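Local coordinates for endoglucanase (Komagataeibacter sucrofermentans, PDB 6VC5), which probably cleaves internal beta-1,4-glucosidic linkages of cellulose and related beta-glucans, as a member of glycosyl hydrolase family 8, at residues Gly47-Ala50 / Ala51-Ile55; Val54-Val57 / Trp58-Thr61; Ile96-Ala99 / Leu100-Gly104; Asp111-Gln114 / Asp115-Ile119. All coordinates share one frame; numbering follows the deposited sequence.

Contact 1 of 4, residues Gly47-Ala50 / Ala51-Ile55; sequences GDQA and AFEVI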
# COMPACT_ATOMS: atom_id res chain seq x y z
N GLY A 47 -8.42 -1.02 -17.74
CA GLY A 47 -9.10 -1.88 -18.69
C GLY A 47 -8.20 -2.62 -19.65
O GLY A 47 -8.63 -2.96 -20.76
N ASP A 48 -6.95 -2.89 -19.27
CA ASP A 48 -5.97 -3.55 -20.14
C ASP A 48 -5.90 -5.02 -19.73
O ASP A 48 -5.04 -5.44 -18.95
CB ASP A 48 -4.62 -2.84 -20.02
CG ASP A 48 -3.56 -3.37 -20.97
OD1 ASP A 48 -3.80 -4.39 -21.67
OD2 ASP A 48 -2.47 -2.76 -21.04
N GLN A 49 -6.83 -5.82 -20.28
CA GLN A 49 -6.92 -7.21 -19.85
C GLN A 49 -5.73 -8.04 -20.31
O GLN A 49 -5.30 -8.95 -19.58
CB GLN A 49 -8.24 -7.84 -20.30
CG GLN A 49 -8.48 -9.17 -19.62
CD GLN A 49 -9.87 -9.71 -19.83
OE1 GLN A 49 -10.64 -9.20 -20.65
NE2 GLN A 49 -10.21 -10.76 -19.08
N ALA A 50 -5.19 -7.77 -21.50
CA ALA A 50 -4.05 -8.54 -21.97
C ALA A 50 -2.87 -8.39 -21.02
O ALA A 50 -2.15 -9.36 -20.74
CB ALA A 50 -3.66 -8.10 -23.38
N ALA A 51 -2.66 -7.18 -20.50
CA ALA A 51 -1.59 -6.99 -19.54
C ALA A 51 -1.92 -7.64 -18.20
O ALA A 51 -1.09 -8.34 -17.62
CB ALA A 51 -1.29 -5.50 -19.35
N PHE A 52 -3.15 -7.41 -17.70
CA PHE A 52 -3.54 -7.97 -16.41
C PHE A 52 -3.30 -9.47 -16.38
O PHE A 52 -2.71 -10.00 -15.43
CB PHE A 52 -5.02 -7.69 -16.13
CG PHE A 52 -5.49 -8.23 -14.80
CD1 PHE A 52 -5.45 -7.42 -13.67
CD2 PHE A 52 -5.85 -9.56 -14.65
CE1 PHE A 52 -5.84 -7.90 -12.43
CE2 PHE A 52 -6.22 -10.06 -13.40
CZ PHE A 52 -6.21 -9.23 -12.29
N GLU A 53 -3.75 -10.16 -17.44
CA GLU A 53 -3.71 -11.62 -17.48
C GLU A 53 -2.30 -12.15 -17.28
O GLU A 53 -2.08 -13.07 -16.48
CB GLU A 53 -4.29 -12.11 -18.82
CG GLU A 53 -4.91 -13.51 -18.80
CD GLU A 53 -6.15 -13.62 -19.69
OE1 GLU A 53 -6.83 -14.68 -19.66
OE2 GLU A 53 -6.45 -12.65 -20.41
N VAL A 54 -1.32 -11.57 -17.98
CA VAL A 54 0.06 -12.06 -17.87
C VAL A 54 0.72 -11.63 -16.56
O VAL A 54 1.55 -12.37 -16.01
CB VAL A 54 0.92 -11.71 -19.11
CG1 VAL A 54 0.35 -12.38 -20.38
CG2 VAL A 54 1.06 -10.21 -19.29
N ILE A 55 0.40 -10.44 -16.04
CA ILE A 55 0.97 -10.03 -14.76
C ILE A 55 0.51 -10.95 -13.63
O ILE A 55 1.30 -11.39 -12.80
CB ILE A 55 0.64 -8.55 -14.46
CG1 ILE A 55 1.19 -7.64 -15.56
CG2 ILE A 55 1.21 -8.16 -13.08
CD1 ILE A 55 0.54 -6.26 -15.55
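Ala51 presents its backbone N-H to the side chain of Asp48, the N-cap of helix 49-62, and OD1 accepts it at 3.2 Å. The donor meets this oxygen from above the carboxylate plane, 64° out of it, while the Ala51 methyl packs against the same group, CB lying 3.4 Å from Asp48 OD2. With CG of Asp48 anti to its own N (chi1 -175°), the carboxylate reaches forward to the N-H of Ala51; OD2 also forms a salt bridge with Arg12 and accepts from Trp8 NE1, so the cap is tied to helix 4-15 as well. Phe52 N donates to Asp48 O at 3.0 Å, the first i to i+4 bond of the helix. This cap follows directly on a Schellman motif that ends helix 33-46, with Gly47 as its C-prime residue at positive phi, so that one residue separates the end of one helix from the cap of the next. The Phe52 ring leads away from the turn to meet helix 90-106. Glu53 N donates to Gln49 O at 2.9 Å, and the Glu53 carboxylate passes loosely by the Gln49 chain, Glu53 OE2 lying 4.1 Å from Gln49 CG. At Val54, CG2 rests 3.6 Å from Ala50 O.

Contact 2 of 4, residues Val54-Val57 / Trp58-Thr61; sequences VIWV and WART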
# COMPACT_ATOMS: atom_id res chain seq x y z
N VAL A 54 -1.32 -11.57 -17.98
CA VAL A 54 0.06 -12.06 -17.87
C VAL A 54 0.72 -11.63 -16.56
O VAL A 54 1.55 -12.37 -16.01
CB VAL A 54 0.92 -11.71 -19.11
CG1 VAL A 54 0.35 -12.38 -20.38
CG2 VAL A 54 1.06 -10.21 -19.29
N ILE A 55 0.40 -10.44 -16.04
CA ILE A 55 0.97 -10.03 -14.76
C ILE A 55 0.51 -10.95 -13.63
O ILE A 55 1.30 -11.39 -12.80
CB ILE A 55 0.64 -8.55 -14.46
CG1 ILE A 55 1.19 -7.64 -15.56
CG2 ILE A 55 1.21 -8.16 -13.08
CD1 ILE A 55 0.54 -6.26 -15.55
N TRP A 56 -0.78 -11.29 -13.62
CA TRP A 56 -1.30 -12.23 -12.63
C TRP A 56 -0.72 -13.63 -12.80
O TRP A 56 -0.30 -14.25 -11.82
CB TRP A 56 -2.82 -12.23 -12.66
CG TRP A 56 -3.47 -13.35 -11.88
CD1 TRP A 56 -4.46 -14.18 -12.33
CD2 TRP A 56 -3.22 -13.75 -10.52
NE1 TRP A 56 -4.82 -15.07 -11.36
CE2 TRP A 56 -4.07 -14.83 -10.24
CE3 TRP A 56 -2.33 -13.32 -9.52
CZ2 TRP A 56 -4.08 -15.48 -9.00
CZ3 TRP A 56 -2.35 -13.97 -8.29
CH2 TRP A 56 -3.21 -15.03 -8.04
N VAL A 57 -0.68 -14.16 -14.03
CA VAL A 57 -0.12 -15.50 -14.21
C VAL A 57 1.33 -15.55 -13.74
O VAL A 57 1.75 -16.52 -13.09
CB VAL A 57 -0.29 -15.98 -15.67
CG1 VAL A 57 0.52 -17.23 -15.91
CG2 VAL A 57 -1.75 -16.26 -15.94
N TRP A 58 2.12 -14.51 -14.03
CA TRP A 58 3.49 -14.50 -13.55
C TRP A 58 3.55 -14.51 -12.03
O TRP A 58 4.31 -15.29 -11.43
CB TRP A 58 4.28 -13.31 -14.11
CG TRP A 58 5.76 -13.47 -13.86
CD1 TRP A 58 6.68 -14.05 -14.69
CD2 TRP A 58 6.48 -13.10 -12.67
NE1 TRP A 58 7.92 -14.04 -14.10
CE2 TRP A 58 7.83 -13.47 -12.86
CE3 TRP A 58 6.11 -12.48 -11.47
CZ2 TRP A 58 8.81 -13.24 -11.89
CZ3 TRP A 58 7.10 -12.25 -10.50
CH2 TRP A 58 8.43 -12.63 -10.72
N ALA A 59 2.74 -13.67 -11.37
CA ALA A 59 2.77 -13.61 -9.91
C ALA A 59 2.31 -14.93 -9.29
O ALA A 59 2.88 -15.39 -8.30
CB ALA A 59 1.90 -12.46 -9.42
N ARG A 60 1.24 -15.52 -9.83
CA ARG A 60 0.75 -16.78 -9.28
C ARG A 60 1.78 -17.88 -9.45
O ARG A 60 2.03 -18.65 -8.51
CB ARG A 60 -0.55 -17.15 -10.00
CG ARG A 60 -1.28 -18.34 -9.40
CD ARG A 60 -2.49 -18.69 -10.25
NE ARG A 60 -2.09 -19.22 -11.55
CZ ARG A 60 -2.83 -19.13 -12.66
NH1 ARG A 60 -4.02 -18.54 -12.62
NH2 ARG A 60 -2.38 -19.64 -13.80
N THR A 61 2.42 -17.94 -10.62
CA THR A 61 3.37 -19.00 -10.92
C THR A 61 4.64 -18.87 -10.09
O THR A 61 5.17 -19.88 -9.61
CB THR A 61 3.72 -18.94 -12.41
OG1 THR A 61 2.53 -19.15 -13.18
CG2 THR A 61 4.77 -19.99 -12.78
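Val57 O is gripped twice by Thr61, whose hydroxyl OG1 donates to it at 2.7 Å and whose backbone N donates at 2.9 Å. The two donors reach the oxygen from opposite faces of its carbonyl plane. This doubling of an i to i+4 bond by a threonine hydroxyl occurs within the regular alpha-helix 49-62 of an enzyme whose family, glycosyl hydrolase family 8, is built as an (alpha/alpha)6 barrel. The hydroxyl can reach back because OG1 is anti to the Thr61 carbonyl carbon (chi1 -61°), and it also lies next to Val57 CG1, the two side chains running the same way.

On a neighbouring flank of the helix, Trp56 and Arg60, one turn apart, pair as an aliphatic chain laid over a ring. Arg60 CB sits over the face of the Trp56 six-membered ring, 3.9 Å from its centroid and only 9° off the normal, a CH-pi contact; CD continues the cover at 3.8 Å from CZ2. The guanidinium then stands steeply to the indole, their planes 79° apart. Ala59 CB adds a looser apolar contact with CE3 of Trp56. Beyond the helix, the indole reaches Ile96 and Leu100 of helix 90-106 and the ring of Tyr112, and its NE1 gives a weak hydrogen bond to Asp115. Replacing Trp56 by an alanine would probably leave the Arg60 methylenes without their ring face, deprive Asp115 of this donor and open a gap against Leu100. Past the indole, Arg60 NH2 comes 4.0 Å from Val57 CG2.

Contact 3 of 4, residues Ile96-Ala99 / Leu100-Gly104; sequences IALA and LAWAG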
# COMPACT_ATOMS: atom_id res chain seq x y z
N ILE A 96 -2.78 -7.27 -4.59
CA ILE A 96 -3.10 -8.32 -5.56
C ILE A 96 -4.56 -8.74 -5.41
O ILE A 96 -5.29 -8.89 -6.40
CB ILE A 96 -2.11 -9.49 -5.39
CG1 ILE A 96 -0.71 -9.07 -5.83
CG2 ILE A 96 -2.59 -10.70 -6.17
CD1 ILE A 96 0.39 -10.07 -5.45
N ALA A 97 -5.01 -8.95 -4.17
CA ALA A 97 -6.40 -9.36 -3.95
C ALA A 97 -7.39 -8.31 -4.44
O ALA A 97 -8.39 -8.64 -5.09
CB ALA A 97 -6.63 -9.66 -2.47
N LEU A 98 -7.13 -7.03 -4.15
CA LEU A 98 -8.03 -5.98 -4.63
C LEU A 98 -8.07 -5.95 -6.16
O LEU A 98 -9.16 -5.85 -6.75
CB LEU A 98 -7.59 -4.61 -4.10
CG LEU A 98 -8.40 -3.41 -4.59
CD1 LEU A 98 -9.85 -3.52 -4.18
CD2 LEU A 98 -7.78 -2.16 -4.00
N ALA A 99 -6.91 -6.10 -6.80
CA ALA A 99 -6.87 -6.10 -8.26
C ALA A 99 -7.66 -7.27 -8.85
O ALA A 99 -8.36 -7.11 -9.86
CB ALA A 99 -5.42 -6.16 -8.73
N LEU A 100 -7.53 -8.46 -8.25
CA LEU A 100 -8.31 -9.61 -8.70
C LEU A 100 -9.81 -9.40 -8.52
O LEU A 100 -10.60 -9.80 -9.38
CB LEU A 100 -7.86 -10.87 -7.95
CG LEU A 100 -6.55 -11.42 -8.48
CD1 LEU A 100 -5.88 -12.30 -7.45
CD2 LEU A 100 -6.76 -12.19 -9.77
N ALA A 101 -10.21 -8.77 -7.41
CA ALA A 101 -11.61 -8.45 -7.21
C ALA A 101 -12.11 -7.51 -8.29
O ALA A 101 -13.18 -7.71 -8.87
CB ALA A 101 -11.82 -7.84 -5.82
N TRP A 102 -11.34 -6.45 -8.59
CA TRP A 102 -11.76 -5.52 -9.63
C TRP A 102 -11.81 -6.19 -10.99
O TRP A 102 -12.77 -5.99 -11.76
CB TRP A 102 -10.79 -4.36 -9.68
CG TRP A 102 -10.96 -3.38 -8.60
CD1 TRP A 102 -11.86 -3.42 -7.57
CD2 TRP A 102 -10.23 -2.16 -8.45
NE1 TRP A 102 -11.72 -2.29 -6.78
CE2 TRP A 102 -10.72 -1.51 -7.30
CE3 TRP A 102 -9.20 -1.55 -9.18
CZ2 TRP A 102 -10.23 -0.28 -6.87
CZ3 TRP A 102 -8.70 -0.33 -8.74
CH2 TRP A 102 -9.22 0.29 -7.60
N ALA A 103 -10.79 -6.97 -11.33
CA ALA A 103 -10.75 -7.65 -12.62
C ALA A 103 -11.89 -8.65 -12.75
O ALA A 103 -12.49 -8.79 -13.82
CB ALA A 103 -9.41 -8.35 -12.79
N GLY A 104 -12.18 -9.38 -11.68
CA GLY A 104 -13.25 -10.37 -11.74
C GLY A 104 -14.60 -9.72 -11.91
O GLY A 104 -15.47 -10.25 -12.61
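Leu98 lies obliquely across one face of the Trp102 indole, four residues on along a largely buried part of helix 90-106, one of the helices of the (alpha/alpha)6 fold characteristic of family 8. With CG of Leu98 anti to the backbone N (chi1 177°), the branch is carried forward along the helix, and CD1 comes down near the rim of the ring, 3.4 Å from NE1. CG follows over the five-membered ring, 4.2 Å from its centroid and 19° off the normal, a CH-pi contact. Trp102 reaches back to it from the next turn, its CG lying close to its own N (chi1 -76°), which turns the indole over Leu98 so that Leu98 O also lies over a ring face. That oxygen accepts from Trp102 N at 2.9 Å. A serine in place of Trp102 would probably strip Leu98 CD1 of its cover and open a gap toward Phe320 and Gln164, which the indole touches.

On another flank, Ile96 and Leu100 run side by side. The Leu100 chain bends back toward the preceding turn, facing Trp56 and Phe52 of helix 49-62 and Tyr112 of helix 110-126, with its CG 3.5 Å from Ile96 O and its CD1 3.9 Å from Ile96 CG2.

Contact 4 of 4, residues Asp111-Gln114 / Asp115-Ile119; sequences DYIQ and DAMNI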
# COMPACT_ATOMS: atom_id res chain seq x y z
N ASP A 111 -13.42 -16.86 -11.60
CA ASP A 111 -12.17 -17.41 -11.10
C ASP A 111 -11.31 -16.33 -10.45
O ASP A 111 -10.61 -16.60 -9.46
CB ASP A 111 -11.41 -18.12 -12.23
CG ASP A 111 -11.14 -17.22 -13.41
OD1 ASP A 111 -12.11 -16.67 -13.99
OD2 ASP A 111 -9.96 -17.05 -13.77
N TYR A 112 -11.32 -15.10 -10.98
CA TYR A 112 -10.56 -14.03 -10.36
C TYR A 112 -11.16 -13.65 -9.00
O TYR A 112 -10.42 -13.35 -8.06
CB TYR A 112 -10.51 -12.80 -11.28
CG TYR A 112 -9.64 -12.92 -12.53
CD1 TYR A 112 -8.64 -13.88 -12.63
CD2 TYR A 112 -9.83 -12.05 -13.60
CE1 TYR A 112 -7.84 -13.97 -13.78
CE2 TYR A 112 -9.05 -12.13 -14.75
CZ TYR A 112 -8.06 -13.10 -14.82
OH TYR A 112 -7.28 -13.17 -15.96
N ILE A 113 -12.49 -13.71 -8.88
CA ILE A 113 -13.11 -13.46 -7.58
C ILE A 113 -12.71 -14.53 -6.58
O ILE A 113 -12.40 -14.23 -5.43
CB ILE A 113 -14.64 -13.36 -7.74
CG1 ILE A 113 -15.00 -12.24 -8.73
CG2 ILE A 113 -15.31 -13.14 -6.39
CD1 ILE A 113 -14.58 -10.87 -8.27
N GLN A 114 -12.72 -15.80 -7.00
CA GLN A 114 -12.29 -16.86 -6.10
C GLN A 114 -10.83 -16.68 -5.69
O GLN A 114 -10.47 -16.91 -4.53
CB GLN A 114 -12.46 -18.23 -6.74
CG GLN A 114 -12.22 -19.35 -5.73
CD GLN A 114 -13.04 -19.17 -4.46
OE1 GLN A 114 -14.27 -19.07 -4.51
NE2 GLN A 114 -12.36 -19.10 -3.31
N ASP A 115 -9.98 -16.29 -6.64
CA ASP A 115 -8.57 -16.04 -6.32
C ASP A 115 -8.45 -14.96 -5.24
O ASP A 115 -7.67 -15.10 -4.29
CB ASP A 115 -7.81 -15.59 -7.57
CG ASP A 115 -7.68 -16.68 -8.63
OD1 ASP A 115 -7.69 -17.88 -8.27
OD2 ASP A 115 -7.55 -16.32 -9.83
N ALA A 116 -9.22 -13.88 -5.38
CA ALA A 116 -9.19 -12.80 -4.40
C ALA A 116 -9.65 -13.30 -3.03
O ALA A 116 -9.01 -13.02 -2.01
CB ALA A 116 -10.05 -11.63 -4.87
N MET A 117 -10.75 -14.07 -3.01
CA MET A 117 -11.28 -14.57 -1.74
C MET A 117 -10.31 -15.53 -1.06
O MET A 117 -10.20 -15.52 0.18
CB MET A 117 -12.64 -15.22 -1.98
CG MET A 117 -13.69 -14.19 -2.37
SD MET A 117 -15.40 -14.78 -2.42
CE MET A 117 -15.26 -15.98 -3.71
N ASN A 118 -9.58 -16.33 -1.83
CA ASN A 118 -8.56 -17.19 -1.23
C ASN A 118 -7.46 -16.38 -0.55
O ASN A 118 -7.05 -16.71 0.57
CB ASN A 118 -7.95 -18.11 -2.29
CG ASN A 118 -8.91 -19.19 -2.74
OD1 ASN A 118 -9.89 -19.48 -2.06
ND2 ASN A 118 -8.63 -19.79 -3.89
N ILE A 119 -6.99 -15.31 -1.20
CA ILE A 119 -5.98 -14.45 -0.58
C ILE A 119 -6.54 -13.79 0.68
O ILE A 119 -5.88 -13.77 1.73
CB ILE A 119 -5.47 -13.39 -1.57
CG1 ILE A 119 -4.83 -14.07 -2.79
CG2 ILE A 119 -4.48 -12.45 -0.90
CD1 ILE A 119 -4.72 -13.15 -4.01
O HOH W 1 -7.77 -17.79 -12.40
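Gln114 NE2 donates to Asn118 OD1 at 2.8 Å, a side-chain bond bridging one turn. It is bent, with 139° at the hydrogen; the oxygen lies in the amide plane of Gln114, but the donor stands above the carbonyl plane of Asn118, away from a lone pair. The Gln114 chain, anti at its first torsion, turns at the second (chi2 52°) and so swings its amide forward over the next turn. The other arm of the amide, Gln114 OE1, meets Met117, whose methyl CE lies 3.3 Å away, while the same methyl touches Ile113 CG2 at 3.9 Å.

All this rides on a regular stretch of alpha-helix 110-126, where each N-H from Asp115 to Asn118 binds the carbonyl four residues back, Asp115 N to Asp111 O at 2.9 Å among them. A second, water-mediated i to i+4 link joins the acidic pair. One water donates to Asp111 OD2 at 2.7 Å and to Asp115 OD2 at 3.0 Å, probably easing the repulsion between two like charges.

Further out, Arg109 forms a salt bridge with Asp111 OD1 and a cation-pi contact with Tyr112. The ring of Tyr112 in turn presents its edge to Asp115 OD2, which lies 3.9 Å from Tyr112 CD1.

From the N terminus, contact 1 opens helix 49-62 just after helix 33-46 ends, and contact 2 continues the same helix, sharing Val54 and Ile55. Contacts 3 and 4 follow in series on helices 90-106 and 110-126, which are consecutive in the chain. Each closes only a turn of helix, and none encloses or crosses another. They are joined instead through space: the two aromatics that helix 49-62 contributes, one from contact 1 and one from contact 2, pack against both later helices, tying together three helices of the family's helical barrel. Contacts 3 and 4 lie closest, centres about 8 Å apart, with Ala116 CB against Ala97 O (3.4 Å).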